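Local coordinates for protein protocadherin gamma-B3 (Homo sapiens, PDB 5K8R) that probably acts in calcium-dependent cell adhesion and may help to establish and maintain specific neuronal connections in the brain, at residues 15-20 with 43-48; 22-27 with 85-90. All coordinates share one frame; numbering follows the deposited sequence.

Interaction 1. Residues 15-20 with 43-48; sequences SLVGNL and KFFTVS
Val17 and Phe45 face each other between strands 16-19 and 45-47, which run in the same general sense with the CA atoms of these two residues 8.3 Å apart. That spacing is too wide for neighbouring strands. These are the two outer members of a three-stranded antiparallel sheet in the first cadherin repeat, a Greek-key beta-sandwich. Strand 53-56 runs between them and bonds to both, through the backbones of Val17 with Leu54 and Thr46 with Leu55. The contact therefore rests on side chains that reach past the middle strand.

There are two such meetings, both apolar. In the first, a methyl group of Val17 comes to the edge of the Phe45 ring, close to the ring plane. CG2 of Val17 lies 3.6 Å from CD2 of Phe45 and 3.7 Å from CE2 of the same ring, so the methyl group sits against the CD2-CE2 bond. Val17 holds CG1 anti to its backbone N (chi1 180°), and this turns CG2 toward the phenylalanine. The two side chains cross at about a right angle.

The ring of Phe45 also meets that of Phe76, and both Val17 and Phe45 touch Ile7 of strand 3-8. The pair thus belongs to the layer between the two sheets of the sandwich, with Phe45 the buried member.

The second meeting comes where strand 16-19 passes into helix 20-23. Leu20, the first residue of that helix, meets Val47 with one methyl group. Slightly less of its surface is covered than of Val17, and it touches less closely. These side chains also cross nearly perpendicularly, with CD1 of Leu20 4.0 Å from CG2 of Val47.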
loop_
_atom_site.group_PDB
_atom_site.type_symbol
_atom_site.label_atom_id
_atom_site.label_comp_id
_atom_site.label_asym_id
_atom_site.label_seq_id
_atom_site.Cartn_x
_atom_site.Cartn_y
_atom_site.Cartn_z
ATOM N N SER A 15 38.458 -54.272 -4.757
ATOM C CA SER A 15 37.569 -54.721 -5.819
ATOM C C SER A 15 38.320 -54.788 -7.143
ATOM O O SER A 15 39.115 -53.903 -7.471
ATOM C CB SER A 15 36.368 -53.783 -5.941
ATOM O OG SER A 15 35.609 -53.768 -4.744
ATOM N N LEU A 16 38.059 -55.846 -7.905
ATOM C CA LEU A 16 38.774 -56.072 -9.154
ATOM C C LEU A 16 38.337 -55.060 -10.206
ATOM O O LEU A 16 37.177 -55.058 -10.633
ATOM C CB LEU A 16 38.532 -57.495 -9.650
ATOM C CG LEU A 16 39.138 -57.841 -11.013
ATOM C CD1 LEU A 16 40.648 -57.683 -10.982
ATOM C CD2 LEU A 16 38.753 -59.248 -11.436
ATOM N N VAL A 17 39.263 -54.196 -10.620
ATOM C CA VAL A 17 39.000 -53.321 -11.757
ATOM C C VAL A 17 39.245 -54.061 -13.063
ATOM O O VAL A 17 38.427 -54.006 -13.988
ATOM C CB VAL A 17 39.852 -52.042 -11.670
ATOM C CG1 VAL A 17 39.577 -51.142 -12.867
ATOM C CG2 VAL A 17 39.581 -51.311 -10.371
ATOM N N GLY A 18 40.368 -54.766 -13.159
ATOM C CA GLY A 18 40.616 -55.513 -14.378
ATOM C C GLY A 18 41.862 -56.360 -14.271
ATOM O O GLY A 18 42.543 -56.384 -13.242
ATOM N N ASN A 19 42.147 -57.071 -15.360
ATOM C CA ASN A 19 43.350 -57.886 -15.493
ATOM C C ASN A 19 44.292 -57.150 -16.443
ATOM O O ASN A 19 44.383 -57.466 -17.630
ATOM C CB ASN A 19 43.011 -59.294 -16.001
ATOM C CG ASN A 19 41.906 -59.960 -15.198
ATOM O OD1 ASN A 19 42.127 -60.420 -14.076
ATOM N ND2 ASN A 19 40.712 -60.024 -15.775
ATOM N N LEU A 20 45.000 -56.156 -15.901
ATOM C CA LEU A 20 45.834 -55.295 -16.736
ATOM C C LEU A 20 46.913 -56.087 -17.462
ATOM O O LEU A 20 47.184 -55.841 -18.644
ATOM C CB LEU A 20 46.466 -54.191 -15.887
ATOM C CG LEU A 20 45.808 -52.816 -15.985
ATOM C CD1 LEU A 20 46.575 -51.802 -15.152
ATOM C CD2 LEU A 20 45.728 -52.373 -17.437
ATOM N N LYS A 43 45.848 -41.849 -5.136
ATOM C CA LYS A 43 45.972 -43.270 -4.810
ATOM C C LYS A 43 44.604 -43.943 -4.943
ATOM O O LYS A 43 43.962 -44.334 -3.968
ATOM C CB LYS A 43 46.542 -43.446 -3.410
ATOM C CG LYS A 43 47.839 -42.696 -3.151
ATOM C CD LYS A 43 49.044 -43.464 -3.665
ATOM C CE LYS A 43 50.341 -42.806 -3.222
ATOM N NZ LYS A 43 51.529 -43.646 -3.538
ATOM N N PHE A 44 44.160 -44.076 -6.192
ATOM C CA PHE A 44 42.857 -44.661 -6.490
ATOM C C PHE A 44 42.931 -46.129 -6.885
ATOM O O PHE A 44 42.032 -46.902 -6.540
ATOM C CB PHE A 44 42.164 -43.866 -7.602
ATOM C CG PHE A 44 41.562 -42.569 -7.135
ATOM C CD1 PHE A 44 41.005 -42.470 -5.871
ATOM C CD2 PHE A 44 41.556 -41.453 -7.954
ATOM C CE1 PHE A 44 40.450 -41.280 -5.433
ATOM C CE2 PHE A 44 41.003 -40.261 -7.522
ATOM C CZ PHE A 44 40.450 -40.175 -6.259
ATOM N N PHE A 45 43.979 -46.536 -7.599
ATOM C CA PHE A 45 44.135 -47.911 -8.044
ATOM C C PHE A 45 45.542 -48.398 -7.733
ATOM O O PHE A 45 46.482 -47.605 -7.634
ATOM C CB PHE A 45 43.870 -48.055 -9.551
ATOM C CG PHE A 45 42.555 -47.486 -9.995
ATOM C CD1 PHE A 45 42.484 -46.215 -10.541
ATOM C CD2 PHE A 45 41.390 -48.223 -9.871
ATOM C CE1 PHE A 45 41.273 -45.689 -10.953
ATOM C CE2 PHE A 45 40.177 -47.703 -10.281
ATOM C CZ PHE A 45 40.118 -46.435 -10.822
ATOM N N THR A 46 45.678 -49.714 -7.580
ATOM C CA THR A 46 46.978 -50.352 -7.423
ATOM C C THR A 46 47.027 -51.596 -8.294
ATOM O O THR A 46 46.024 -52.297 -8.451
ATOM C CB THR A 46 47.267 -50.731 -5.958
ATOM O OG1 THR A 46 46.148 -51.441 -5.411
ATOM C CG2 THR A 46 47.540 -49.490 -5.118
ATOM N N VAL A 47 48.196 -51.860 -8.869
ATOM C CA VAL A 47 48.410 -53.045 -9.691
ATOM C C VAL A 47 49.018 -54.130 -8.811
ATOM O O VAL A 47 50.037 -53.906 -8.150
ATOM C CB VAL A 47 49.314 -52.734 -10.894
ATOM C CG1 VAL A 47 49.557 -53.986 -11.712
ATOM C CG2 VAL A 47 48.693 -51.642 -11.755
ATOM N N SER A 48 48.387 -55.294 -8.785
ATOM C CA SER A 48 48.929 -56.431 -8.047
ATOM C C SER A 48 50.137 -56.975 -8.799
ATOM O O SER A 48 49.964 -57.537 -9.886
ATOM C CB SER A 48 47.863 -57.516 -7.875
ATOM O OG SER A 48 46.995 -57.215 -6.797
#

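Interaction 2. Residues 22-27 with 85-90; sequences KDLGFG and NFFHVT
Phe26 and Phe87 form an offset edge-to-face aromatic pair, with the edge of Phe26 turned to the face of Phe87. The ring centroids are 5.2 Å apart and the planes stand at 71°. The two side chains come from opposite directions and meet at their outer ends. Phe26 CZ lies 3.5 Å from Phe87 CZ, and Phe26 CE1 sits above the Phe87 ring, displaced toward its rim. The leading C-H edge of Phe26 therefore rests on the outer part of the face, not over its middle.

Leu24 touches Phe87 at the base of the phenylalanine side chain. CD1 of Leu24 is 3.8 Å from CB of Phe87 and 4.0 Å from its CG. The leucine and the phenylalanine slide past each other in opposite directions. Leu24 has its CG anti to the carbonyl carbon (chi1 -65°), which carries the branch out to the root of the aromatic ring. CB of Leu24 also lies in the plane of the Phe26 ring, at its edge. One phenylalanine of the strand is thus held by a leucine at its base and an aromatic edge near its tip. Replacing Phe87 by alanine is likely to leave the Phe26 edge without its aromatic face and to open a gap beside the Leu24 methyl group.

The contact joins the loop that follows helix 20-23 to strand 85-94 of the four-stranded sheet in the first cadherin repeat. Next to Phe87 on the strand, Phe86 packs on Leu338 of the second subunit, which belongs to the fourth cadherin repeat of that copy. Leu24 and Phe87 both touch Glu1 at the start of the chain and Met78 on the adjacent strand 73-80.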
loop_
_atom_site.group_PDB
_atom_site.type_symbol
_atom_site.label_atom_id
_atom_site.label_comp_id
_atom_site.label_asym_id
_atom_site.label_seq_id
_atom_site.Cartn_x
_atom_site.Cartn_y
_atom_site.Cartn_z
ATOM N N LYS A 22 46.946 -59.380 -18.322
ATOM C CA LYS A 22 46.355 -60.194 -19.379
ATOM C C LYS A 22 45.874 -59.332 -20.540
ATOM O O LYS A 22 46.060 -59.691 -21.709
ATOM C CB LYS A 22 45.200 -61.022 -18.818
ATOM C CG LYS A 22 44.383 -61.735 -19.884
ATOM C CD LYS A 22 43.050 -62.216 -19.339
ATOM C CE LYS A 22 42.175 -62.778 -20.448
ATOM N NZ LYS A 22 40.833 -63.185 -19.950
ATOM N N ASP A 23 45.261 -58.187 -20.238
ATOM C CA ASP A 23 44.666 -57.362 -21.282
ATOM C C ASP A 23 45.706 -56.616 -22.110
ATOM O O ASP A 23 45.405 -56.220 -23.242
ATOM C CB ASP A 23 43.683 -56.369 -20.664
ATOM C CG ASP A 23 42.500 -57.054 -20.007
ATOM O OD1 ASP A 23 42.182 -58.197 -20.395
ATOM O OD2 ASP A 23 41.886 -56.447 -19.103
ATOM N N LEU A 24 46.914 -56.416 -21.584
ATOM C CA LEU A 24 47.961 -55.694 -22.294
ATOM C C LEU A 24 48.991 -56.625 -22.925
ATOM O O LEU A 24 50.112 -56.194 -23.214
ATOM C CB LEU A 24 48.647 -54.700 -21.357
ATOM C CG LEU A 24 47.768 -53.556 -20.844
ATOM C CD1 LEU A 24 48.582 -52.584 -20.006
ATOM C CD2 LEU A 24 47.087 -52.837 -21.999
ATOM N N GLY A 25 48.634 -57.889 -23.147
ATOM C CA GLY A 25 49.520 -58.830 -23.800
ATOM C C GLY A 25 50.585 -59.444 -22.920
ATOM O O GLY A 25 51.388 -60.242 -23.419
ATOM N N PHE A 26 50.624 -59.103 -21.635
ATOM C CA PHE A 26 51.618 -59.677 -20.742
ATOM C C PHE A 26 51.273 -61.125 -20.409
ATOM O O PHE A 26 50.134 -61.576 -20.554
ATOM C CB PHE A 26 51.722 -58.867 -19.449
ATOM C CG PHE A 26 52.352 -57.515 -19.621
ATOM C CD1 PHE A 26 51.630 -56.459 -20.151
ATOM C CD2 PHE A 26 53.664 -57.297 -19.237
ATOM C CE1 PHE A 26 52.208 -55.215 -20.305
ATOM C CE2 PHE A 26 54.246 -56.054 -19.389
ATOM C CZ PHE A 26 53.518 -55.012 -19.923
ATOM N N GLY A 27 52.285 -61.855 -19.951
ATOM C CA GLY A 27 52.103 -63.203 -19.455
ATOM C C GLY A 27 52.610 -63.306 -18.031
ATOM O O GLY A 27 53.508 -62.570 -17.621
ATOM N N ASN A 85 58.525 -49.027 -20.281
ATOM C CA ASN A 85 57.452 -48.645 -21.187
ATOM C C ASN A 85 56.276 -48.105 -20.385
ATOM O O ASN A 85 55.991 -48.585 -19.283
ATOM C CB ASN A 85 56.997 -49.828 -22.052
ATOM C CG ASN A 85 57.759 -49.922 -23.361
ATOM O OD1 ASN A 85 58.106 -48.907 -23.965
ATOM N ND2 ASN A 85 58.023 -51.146 -23.804
ATOM N N PHE A 86 55.563 -47.158 -20.988
ATOM C CA PHE A 86 54.368 -46.570 -20.401
ATOM C C PHE A 86 53.145 -47.226 -21.049
ATOM O O PHE A 86 53.160 -47.549 -22.237
ATOM C CB PHE A 86 54.342 -45.058 -20.627
ATOM C CG PHE A 86 54.959 -44.268 -19.508
ATOM C CD1 PHE A 86 54.972 -44.765 -18.216
ATOM C CD2 PHE A 86 55.525 -43.027 -19.749
ATOM C CE1 PHE A 86 55.538 -44.041 -17.184
ATOM C CE2 PHE A 86 56.093 -42.297 -18.723
ATOM C CZ PHE A 86 56.100 -42.804 -17.438
ATOM N N PHE A 87 52.094 -47.424 -20.260
ATOM C CA PHE A 87 50.858 -48.054 -20.717
ATOM C C PHE A 87 49.696 -47.217 -20.203
ATOM O O PHE A 87 49.376 -47.264 -19.011
ATOM C CB PHE A 87 50.755 -49.500 -20.235
ATOM C CG PHE A 87 51.827 -50.398 -20.782
ATOM C CD1 PHE A 87 51.687 -50.983 -22.030
ATOM C CD2 PHE A 87 52.973 -50.658 -20.049
ATOM C CE1 PHE A 87 52.671 -51.810 -22.536
ATOM C CE2 PHE A 87 53.961 -51.485 -20.551
ATOM C CZ PHE A 87 53.809 -52.062 -21.796
ATOM N N HIS A 88 49.074 -46.453 -21.095
ATOM C CA HIS A 88 48.012 -45.542 -20.691
ATOM C C HIS A 88 46.740 -46.320 -20.380
ATOM O O HIS A 88 46.284 -47.135 -21.188
ATOM C CB HIS A 88 47.750 -44.510 -21.788
ATOM C CG HIS A 88 46.830 -43.406 -21.368
ATOM N ND1 HIS A 88 47.223 -42.392 -20.521
ATOM C CD2 HIS A 88 45.534 -43.160 -21.673
ATOM C CE1 HIS A 88 46.210 -41.567 -20.324
ATOM N NE2 HIS A 88 45.173 -42.011 -21.012
ATOM N N VAL A 89 46.173 -46.069 -19.203
ATOM C CA VAL A 89 44.948 -46.719 -18.757
ATOM C C VAL A 89 43.938 -45.640 -18.399
ATOM O O VAL A 89 44.276 -44.668 -17.712
ATOM C CB VAL A 89 45.198 -47.650 -17.556
ATOM C CG1 VAL A 89 43.914 -48.369 -17.165
ATOM C CG2 VAL A 89 46.300 -48.649 -17.870
ATOM N N THR A 90 42.706 -45.807 -18.871
ATOM C CA THR A 90 41.601 -44.929 -18.519
ATOM C C THR A 90 40.489 -45.755 -17.890
ATOM O O THR A 90 40.145 -46.830 -18.390
ATOM C CB THR A 90 41.074 -44.168 -19.743
ATOM O OG1 THR A 90 40.699 -45.101 -20.761
ATOM C CG2 THR A 90 42.145 -43.245 -20.295
#

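Both interactions lie in the first cadherin repeat, with centres about 12 Å apart. Their segments alternate along the chain, and strand 16-19 of interaction 1 runs straight into helix 20-23, whose last residues begin the 22-27 segment of interaction 2. They also touch directly, where Leu20 CD2 packs 3.8 Å from Val89 CG2. Shared neighbours join them further: Met78 meets Leu20, Leu24 and Phe87, and Leu36 meets Val47 and Phe26. Interaction 1 is apart from the calcium sites, with the Phe45 side chain about 14 Å from a bound ion. Interaction 2 borders the packing of Phe86 on the second subunit, in keeping with an antiparallel homodimer.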